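Side-chain contacts in halohydrin dehalogenase (Rhizobium radiobacter, PDB 4IY1), which catalyses the conversion of vicinal halohydrins to epoxides with release of halide, and probably also the opening of epoxides by nucleophiles such as cyanide: residues A4-V9 against L19-A24; I106-L111 against A150-L155; H126-T131 against E219-L224. The protein carries 37 engineered substitutions. All coordinates share one frame; numbering follows the deposited sequence.

The three contacts sample the two layers of helices packed on one parallel sheet. Contacts 1 and 3 reach that sheet through helices 14-23 and 214-225; their centres lie about 10 Å apart, and the salt bridge from R20 NE to E219 OE1, 3.1 Å long, ties the two helices together. Contact 2 joins helices 94-122 and 143-163, with its centre about 14 Å from that of contact 3 and about 19 Å from that of contact 1. Strand 126-130 comes between those two helices in the chain, and S153 OG meets T131 OG1 at 2.8 Å in a probable hydrogen bond. T7 CG2 and L111 CD1, 3.8 Å apart, bring contacts 1 and 2 together.

Contact 1 of 3, residues A4-V9 against L19-A24; sequences AIVTNV and LRLSEA
L21 meets the strand through a single methyl group. Its CD1 approaches V6 CG2 to 3.9 Å and A4 CB to 4.3 Å, while A4 CB and V6 CG2 are themselves 5.4 Å apart. The leucine methyl therefore bridges two strand residues that face the same helix, with I5, the residue between them, directed away. The encounter is entirely apolar, and all three residues are buried. The side chains of V6 and L21 cross obliquely, so the touch is one of methyl against methyl and not of two chains lying alongside each other.

Torsions decide which branch does the work. In V6, CG1 stands anti to the backbone N (chi1 179°), which leaves CG2 beside that nitrogen and directed at the helix. In L21, CG is anti to the carbonyl carbon, and the extended second torsion (chi2 172°) carries CD1 across to the sheet.

Strand 3-6, helix 14-23 and strand 27-30 form the first beta-alpha-beta unit of a Rossmann-type fold, and this is the place where its helix settles onto its first strand. In nucleotide-dependent relatives among the short-chain dehydrogenases, the same unit carries the cofactor-binding loop; halohydrin dehalogenases work without a nicotinamide cofactor.

The next shell holds both partners in position. A4 and V6 form backbone hydrogen bonds with strand 27-30, whose V28 also touches both V6 and L21. On the helix, the bond from E23 N to L19 O, 3.1 Å long, continues the winding past L21. V221 and the engineered T222 of helix 214-225 also pack against L21, and I5 extends in the other direction to L62, I63 and V66 of helix 59-70.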
# COMPACT_ATOMS: atom_id res chain seq x y z
N ALA B 4 -6.31 -15.50 -27.27
CA ALA B 4 -5.46 -15.12 -26.15
C ALA B 4 -4.05 -15.59 -26.47
O ALA B 4 -3.87 -16.46 -27.31
CB ALA B 4 -5.94 -15.77 -24.85
N ILE B 5 -3.06 -14.90 -25.89
CA ILE B 5 -1.65 -15.32 -25.91
C ILE B 5 -1.14 -15.43 -24.50
O ILE B 5 -1.25 -14.47 -23.72
CB ILE B 5 -0.74 -14.27 -26.55
CG1 ILE B 5 -1.27 -13.85 -27.91
CG2 ILE B 5 0.70 -14.75 -26.63
CD1 ILE B 5 -0.63 -12.58 -28.40
N VAL B 6 -0.46 -16.52 -24.22
CA VAL B 6 0.24 -16.71 -22.96
C VAL B 6 1.69 -16.96 -23.33
O VAL B 6 1.97 -17.70 -24.27
CB VAL B 6 -0.33 -17.94 -22.19
CG1 VAL B 6 0.41 -18.17 -20.88
CG2 VAL B 6 -1.82 -17.82 -21.96
N THR B 7 2.60 -16.22 -22.71
CA THR B 7 4.01 -16.34 -22.98
C THR B 7 4.62 -17.33 -22.01
O THR B 7 4.05 -17.60 -20.93
CB THR B 7 4.73 -14.96 -22.84
OG1 THR B 7 4.55 -14.45 -21.49
CG2 THR B 7 4.16 -13.95 -23.86
N ASN B 8 5.83 -17.79 -22.34
CA ASN B 8 6.58 -18.67 -21.48
C ASN B 8 5.73 -19.82 -20.94
O ASN B 8 5.74 -20.14 -19.75
CB ASN B 8 7.24 -17.87 -20.34
CG ASN B 8 8.31 -16.91 -20.85
OD1 ASN B 8 9.09 -17.24 -21.75
ND2 ASN B 8 8.32 -15.70 -20.31
N VAL B 9 5.00 -20.47 -21.84
CA VAL B 9 3.86 -21.27 -21.44
C VAL B 9 4.25 -22.48 -20.59
O VAL B 9 3.44 -22.96 -19.81
CB VAL B 9 3.00 -21.69 -22.64
CG1 VAL B 9 3.70 -22.80 -23.44
CG2 VAL B 9 1.63 -22.16 -22.17
N LEU B 19 -4.30 -23.55 -20.22
CA LEU B 19 -5.28 -24.64 -20.09
C LEU B 19 -6.63 -24.13 -19.63
O LEU B 19 -7.65 -24.40 -20.27
CB LEU B 19 -4.78 -25.72 -19.13
CG LEU B 19 -3.54 -26.49 -19.58
CD1 LEU B 19 -3.04 -27.44 -18.50
CD2 LEU B 19 -3.81 -27.22 -20.87
N ARG B 20 -6.66 -23.35 -18.54
CA ARG B 20 -7.93 -22.80 -18.06
C ARG B 20 -8.58 -21.82 -19.07
O ARG B 20 -9.80 -21.82 -19.26
CB ARG B 20 -7.76 -22.15 -16.68
CG ARG B 20 -9.05 -21.84 -15.98
CD ARG B 20 -9.97 -23.07 -15.94
NE ARG B 20 -11.31 -22.79 -15.43
CZ ARG B 20 -12.36 -22.45 -16.19
NH1 ARG B 20 -12.21 -22.24 -17.50
NH2 ARG B 20 -13.55 -22.29 -15.63
N LEU B 21 -7.76 -21.13 -19.84
CA LEU B 21 -8.32 -20.21 -20.85
C LEU B 21 -8.90 -21.01 -22.02
O LEU B 21 -9.96 -20.68 -22.56
CB LEU B 21 -7.22 -19.26 -21.35
CG LEU B 21 -6.80 -18.14 -20.37
CD1 LEU B 21 -5.59 -17.39 -20.91
CD2 LEU B 21 -7.95 -17.16 -20.22
N SER B 22 -8.20 -22.05 -22.42
CA SER B 22 -8.72 -22.89 -23.48
C SER B 22 -10.10 -23.50 -23.12
O SER B 22 -11.06 -23.39 -23.89
CB SER B 22 -7.72 -23.98 -23.82
OG SER B 22 -8.11 -24.63 -24.99
N GLU B 23 -10.21 -24.04 -21.92
CA GLU B 23 -11.49 -24.52 -21.40
C GLU B 23 -12.60 -23.48 -21.42
O GLU B 23 -13.77 -23.83 -21.55
CB GLU B 23 -11.31 -25.08 -19.99
CG GLU B 23 -10.57 -26.42 -19.98
CD GLU B 23 -9.96 -26.77 -18.64
OE1 GLU B 23 -9.92 -25.89 -17.74
OE2 GLU B 23 -9.58 -27.93 -18.44
N ALA B 24 -12.25 -22.22 -21.21
CA ALA B 24 -13.25 -21.14 -21.21
C ALA B 24 -13.68 -20.81 -22.63
O ALA B 24 -14.61 -20.03 -22.82
CB ALA B 24 -12.71 -19.89 -20.51

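Contact 2 of 3, residues I106-L111 against A150-L155; sequences IKPFAL and AGASAL. Engineered in segment 106-111: K107 (natural residue Arg). Engineered in segment 150-155: S153 (natural residue Cys), A154 (natural residue Thr).
L155 reaches across to F109 as the main link between the two helices, and its atoms come into play one after another. CB only spans the start of the gap. CG stands anti to the backbone N (chi1 174°), which aims the fork of the side chain at the neighbouring helix, and there the two methyls divide the labour. CD2 sits against the root of the phenylalanine, 3.7 Å from F109 CB and equally close to its CA. CD1 goes further out and meets the rim of the ring, 4.1 Å from F109 CD2 and near the ring plane, so the leucine abuts an edge and does not cover a face. The side chains of F109 and L155 run at about a right angle to each other.

A second, lighter touch involves the residue just before F109 and, on the other helix, one a turn before L155. P108 CG approaches A152 CB to 4.3 Å, and with such compact groups the CA atoms of P108 and A152 come within 7.2 Å of each other. Helix 94-122 is kinked here: the proline nitrogen has no hydrogen to give to the preceding turn, although the bond from A110 N to I106 O, 2.9 Å long, is in place. All four touching residues are buried, and the contact relies on packing alone.

In short-chain dehydrogenases the corresponding pair of long helices usually forms half of a four-helix bundle between subunits, and the arrangement here is consistent with that. The F109 ring stacks on Y97 of the second subunit, and A150 and the engineered A154 pack on A154 and A150 of that subunit. Toward the sheet, P108 and L155 both rest on F129 of strand 126-130, while P108 also touches S78 of strand 75-79.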
# COMPACT_ATOMS: atom_id res chain seq x y z
N ILE B 106 10.90 -4.69 -19.13
CA ILE B 106 10.85 -4.25 -20.56
C ILE B 106 9.96 -5.18 -21.38
O ILE B 106 9.19 -4.75 -22.27
CB ILE B 106 12.25 -4.19 -21.20
CG1 ILE B 106 13.24 -3.40 -20.34
CG2 ILE B 106 12.18 -3.66 -22.61
CD1 ILE B 106 12.86 -1.96 -20.06
N LYS B 107 9.98 -6.45 -21.01
CA LYS B 107 9.25 -7.47 -21.77
C LYS B 107 7.75 -7.23 -21.74
O LYS B 107 7.11 -7.17 -22.78
CB LYS B 107 9.63 -8.90 -21.29
CG LYS B 107 8.86 -10.03 -21.97
CD LYS B 107 9.24 -10.18 -23.44
CE LYS B 107 10.69 -10.61 -23.61
NZ LYS B 107 11.09 -10.40 -25.02
N PRO B 108 7.16 -7.07 -20.52
CA PRO B 108 5.72 -6.84 -20.54
C PRO B 108 5.34 -5.52 -21.24
O PRO B 108 4.25 -5.42 -21.82
CB PRO B 108 5.34 -6.80 -19.03
CG PRO B 108 6.62 -6.88 -18.28
CD PRO B 108 7.61 -7.54 -19.21
N PHE B 109 6.15 -4.49 -21.04
CA PHE B 109 5.89 -3.20 -21.71
C PHE B 109 5.84 -3.40 -23.22
O PHE B 109 4.91 -2.97 -23.87
CB PHE B 109 6.96 -2.19 -21.36
CG PHE B 109 6.84 -0.87 -22.10
CD1 PHE B 109 7.46 -0.69 -23.32
CD2 PHE B 109 6.12 0.18 -21.56
CE1 PHE B 109 7.28 0.49 -24.05
CE2 PHE B 109 6.03 1.39 -22.22
CZ PHE B 109 6.56 1.53 -23.49
N ALA B 110 6.79 -4.18 -23.71
CA ALA B 110 6.97 -4.43 -25.13
C ALA B 110 5.76 -5.17 -25.66
O ALA B 110 5.13 -4.73 -26.61
CB ALA B 110 8.23 -5.27 -25.32
N LEU B 111 5.30 -6.17 -24.91
CA LEU B 111 4.12 -6.92 -25.33
C LEU B 111 2.88 -6.04 -25.28
O LEU B 111 2.09 -6.02 -26.22
CB LEU B 111 3.94 -8.19 -24.49
CG LEU B 111 4.89 -9.28 -24.94
CD1 LEU B 111 5.19 -10.28 -23.83
CD2 LEU B 111 4.29 -9.98 -26.18
N ALA B 150 8.27 -5.01 -9.13
CA ALA B 150 7.46 -3.86 -8.65
C ALA B 150 7.26 -2.86 -9.81
O ALA B 150 6.16 -2.32 -10.02
CB ALA B 150 8.19 -3.16 -7.50
N GLY B 151 8.30 -2.74 -10.63
CA GLY B 151 8.22 -2.01 -11.91
C GLY B 151 7.08 -2.51 -12.78
O GLY B 151 6.26 -1.73 -13.27
N ALA B 152 6.95 -3.83 -12.88
CA ALA B 152 5.95 -4.41 -13.79
C ALA B 152 4.54 -4.31 -13.26
O ALA B 152 3.60 -4.03 -14.01
CB ALA B 152 6.31 -5.85 -14.12
N SER B 153 4.39 -4.47 -11.94
CA SER B 153 3.08 -4.25 -11.31
C SER B 153 2.60 -2.81 -11.45
O SER B 153 1.41 -2.58 -11.62
CB SER B 153 3.07 -4.65 -9.85
OG SER B 153 3.45 -6.00 -9.68
N ALA B 154 3.49 -1.86 -11.17
CA ALA B 154 3.20 -0.43 -11.31
C ALA B 154 2.90 -0.07 -12.77
O ALA B 154 2.02 0.75 -13.07
CB ALA B 154 4.41 0.39 -10.82
N LEU B 155 3.58 -0.73 -13.70
CA LEU B 155 3.27 -0.53 -15.12
C LEU B 155 1.85 -0.96 -15.45
O LEU B 155 1.09 -0.26 -16.15
CB LEU B 155 4.31 -1.23 -16.01
CG LEU B 155 3.98 -1.19 -17.51
CD1 LEU B 155 4.08 0.26 -17.99
CD2 LEU B 155 4.94 -2.09 -18.27

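Contact 3 of 3, residues H126-T131 against E219-L224; sequences HIIFIT and ELVTFL. Engineered in segment 219-224: T222 (natural residue Ala).
The imidazole of H126 is the flat group of this contact, and it meets L224 O obliquely, neither squarely over a face nor at an edge. Its CD2 makes the closest approach, 3.3 Å from L224 O, whereas NE2 stays 3.8 Å from that oxygen and is instead hydrogen-bonded to D230 OD1.

Two residues along the strand, I128 presents CD1 to the helix. With CG1 anti to the carbonyl carbon (chi1 -68°), this methyl reaches between successive turns, 4.3 Å from L224 CB and 4.4 Å from V221 CG1. It also comes within 3.9 Å of V221 O.

Strand 126-130 belongs to the parallel sheet of the Rossmann-type fold, and helix 214-225 to a layer of helices packed on it; the axes of strand 126-130 and of the helical segment 219-224 come within 9.8 Å and run nearly antiparallel, at 156°. On the helix's outer side, F223 stacks on F223 of the third subunit, so the same helix serves both the core and the assembly.

The chemistry is thus divided: a methyl packs in the buried middle, while an imidazole meets a carbonyl near the C-terminal end of the helix. D230, together with the partial negative charge expected at that helix end, would favour positive charge on the imidazole, and the approach of CD2 to L224 O is probably electrostatically favourable.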
# COMPACT_ATOMS: atom_id res chain seq x y z
N HIS B 126 -8.03 -7.44 -22.88
CA HIS B 126 -7.64 -7.52 -21.48
C HIS B 126 -6.18 -7.81 -21.46
O HIS B 126 -5.69 -8.60 -22.27
CB HIS B 126 -8.39 -8.67 -20.79
CG HIS B 126 -9.85 -8.42 -20.62
ND1 HIS B 126 -10.74 -8.70 -21.59
CD2 HIS B 126 -10.60 -8.03 -19.50
CE1 HIS B 126 -11.99 -8.36 -21.18
NE2 HIS B 126 -11.91 -7.99 -19.90
N ILE B 127 -5.47 -7.17 -20.53
CA ILE B 127 -4.04 -7.33 -20.40
C ILE B 127 -3.66 -7.67 -18.97
O ILE B 127 -4.15 -7.05 -18.02
CB ILE B 127 -3.33 -6.02 -20.81
CG1 ILE B 127 -3.60 -5.75 -22.31
CG2 ILE B 127 -1.83 -6.13 -20.56
CD1 ILE B 127 -2.83 -4.54 -22.80
N ILE B 128 -2.90 -8.76 -18.83
CA ILE B 128 -2.61 -9.33 -17.51
C ILE B 128 -1.14 -9.63 -17.45
O ILE B 128 -0.62 -10.31 -18.31
CB ILE B 128 -3.35 -10.65 -17.28
CG1 ILE B 128 -4.83 -10.41 -17.17
CG2 ILE B 128 -2.84 -11.35 -16.03
CD1 ILE B 128 -5.66 -11.59 -17.65
N PHE B 129 -0.44 -8.95 -16.54
CA PHE B 129 0.95 -9.23 -16.26
C PHE B 129 1.01 -10.25 -15.11
O PHE B 129 0.49 -9.99 -14.02
CB PHE B 129 1.66 -7.95 -15.81
CG PHE B 129 1.79 -6.89 -16.90
CD1 PHE B 129 2.24 -5.63 -16.58
CD2 PHE B 129 1.45 -7.17 -18.22
CE1 PHE B 129 2.37 -4.65 -17.55
CE2 PHE B 129 1.54 -6.20 -19.20
CZ PHE B 129 1.99 -4.92 -18.86
N ILE B 130 1.77 -11.32 -15.28
CA ILE B 130 2.12 -12.13 -14.13
C ILE B 130 3.43 -11.67 -13.49
O ILE B 130 4.49 -11.80 -14.09
CB ILE B 130 2.08 -13.65 -14.45
CG1 ILE B 130 0.68 -13.99 -14.96
CG2 ILE B 130 2.33 -14.46 -13.19
CD1 ILE B 130 0.57 -15.39 -15.50
N THR B 131 3.34 -11.00 -12.33
CA THR B 131 4.56 -10.47 -11.69
C THR B 131 5.06 -11.33 -10.50
O THR B 131 5.36 -12.52 -10.68
CB THR B 131 4.43 -8.96 -11.35
OG1 THR B 131 3.49 -8.78 -10.28
CG2 THR B 131 3.88 -8.18 -12.62
N GLU B 219 -7.57 -20.07 -12.75
CA GLU B 219 -8.96 -19.66 -12.57
C GLU B 219 -9.03 -18.12 -12.47
O GLU B 219 -9.96 -17.48 -12.96
CB GLU B 219 -9.57 -20.32 -11.31
CG GLU B 219 -9.65 -21.85 -11.37
CD GLU B 219 -10.96 -22.34 -11.96
OE1 GLU B 219 -11.69 -21.55 -12.57
OE2 GLU B 219 -11.29 -23.51 -11.73
N LEU B 220 -8.02 -17.52 -11.85
CA LEU B 220 -8.02 -16.08 -11.62
C LEU B 220 -7.80 -15.37 -12.95
O LEU B 220 -8.59 -14.52 -13.34
CB LEU B 220 -6.92 -15.68 -10.64
CG LEU B 220 -6.80 -14.17 -10.42
CD1 LEU B 220 -8.13 -13.57 -9.95
CD2 LEU B 220 -5.71 -13.81 -9.45
N VAL B 221 -6.77 -15.77 -13.66
CA VAL B 221 -6.49 -15.27 -15.00
C VAL B 221 -7.79 -15.31 -15.80
O VAL B 221 -8.19 -14.32 -16.42
CB VAL B 221 -5.42 -16.13 -15.73
CG1 VAL B 221 -5.53 -15.94 -17.24
CG2 VAL B 221 -4.02 -15.78 -15.24
N THR B 222 -8.48 -16.45 -15.77
CA THR B 222 -9.64 -16.66 -16.63
C THR B 222 -10.86 -15.85 -16.20
O THR B 222 -11.56 -15.29 -17.04
CB THR B 222 -10.02 -18.15 -16.70
OG1 THR B 222 -8.89 -18.90 -17.19
CG2 THR B 222 -11.20 -18.37 -17.63
N PHE B 223 -11.08 -15.72 -14.89
CA PHE B 223 -12.10 -14.78 -14.41
C PHE B 223 -11.82 -13.33 -14.86
O PHE B 223 -12.75 -12.59 -15.26
CB PHE B 223 -12.17 -14.86 -12.87
CG PHE B 223 -13.13 -13.88 -12.26
CD1 PHE B 223 -14.49 -14.07 -12.40
CD2 PHE B 223 -12.68 -12.81 -11.51
CE1 PHE B 223 -15.39 -13.18 -11.86
CE2 PHE B 223 -13.57 -11.95 -10.90
CZ PHE B 223 -14.92 -12.13 -11.06
N LEU B 224 -10.58 -12.88 -14.71
CA LEU B 224 -10.23 -11.49 -15.10
C LEU B 224 -10.45 -11.28 -16.60
O LEU B 224 -10.96 -10.24 -17.03
CB LEU B 224 -8.78 -11.14 -14.74
CG LEU B 224 -8.51 -11.22 -13.24
CD1 LEU B 224 -7.06 -10.85 -12.95
CD2 LEU B 224 -9.50 -10.35 -12.47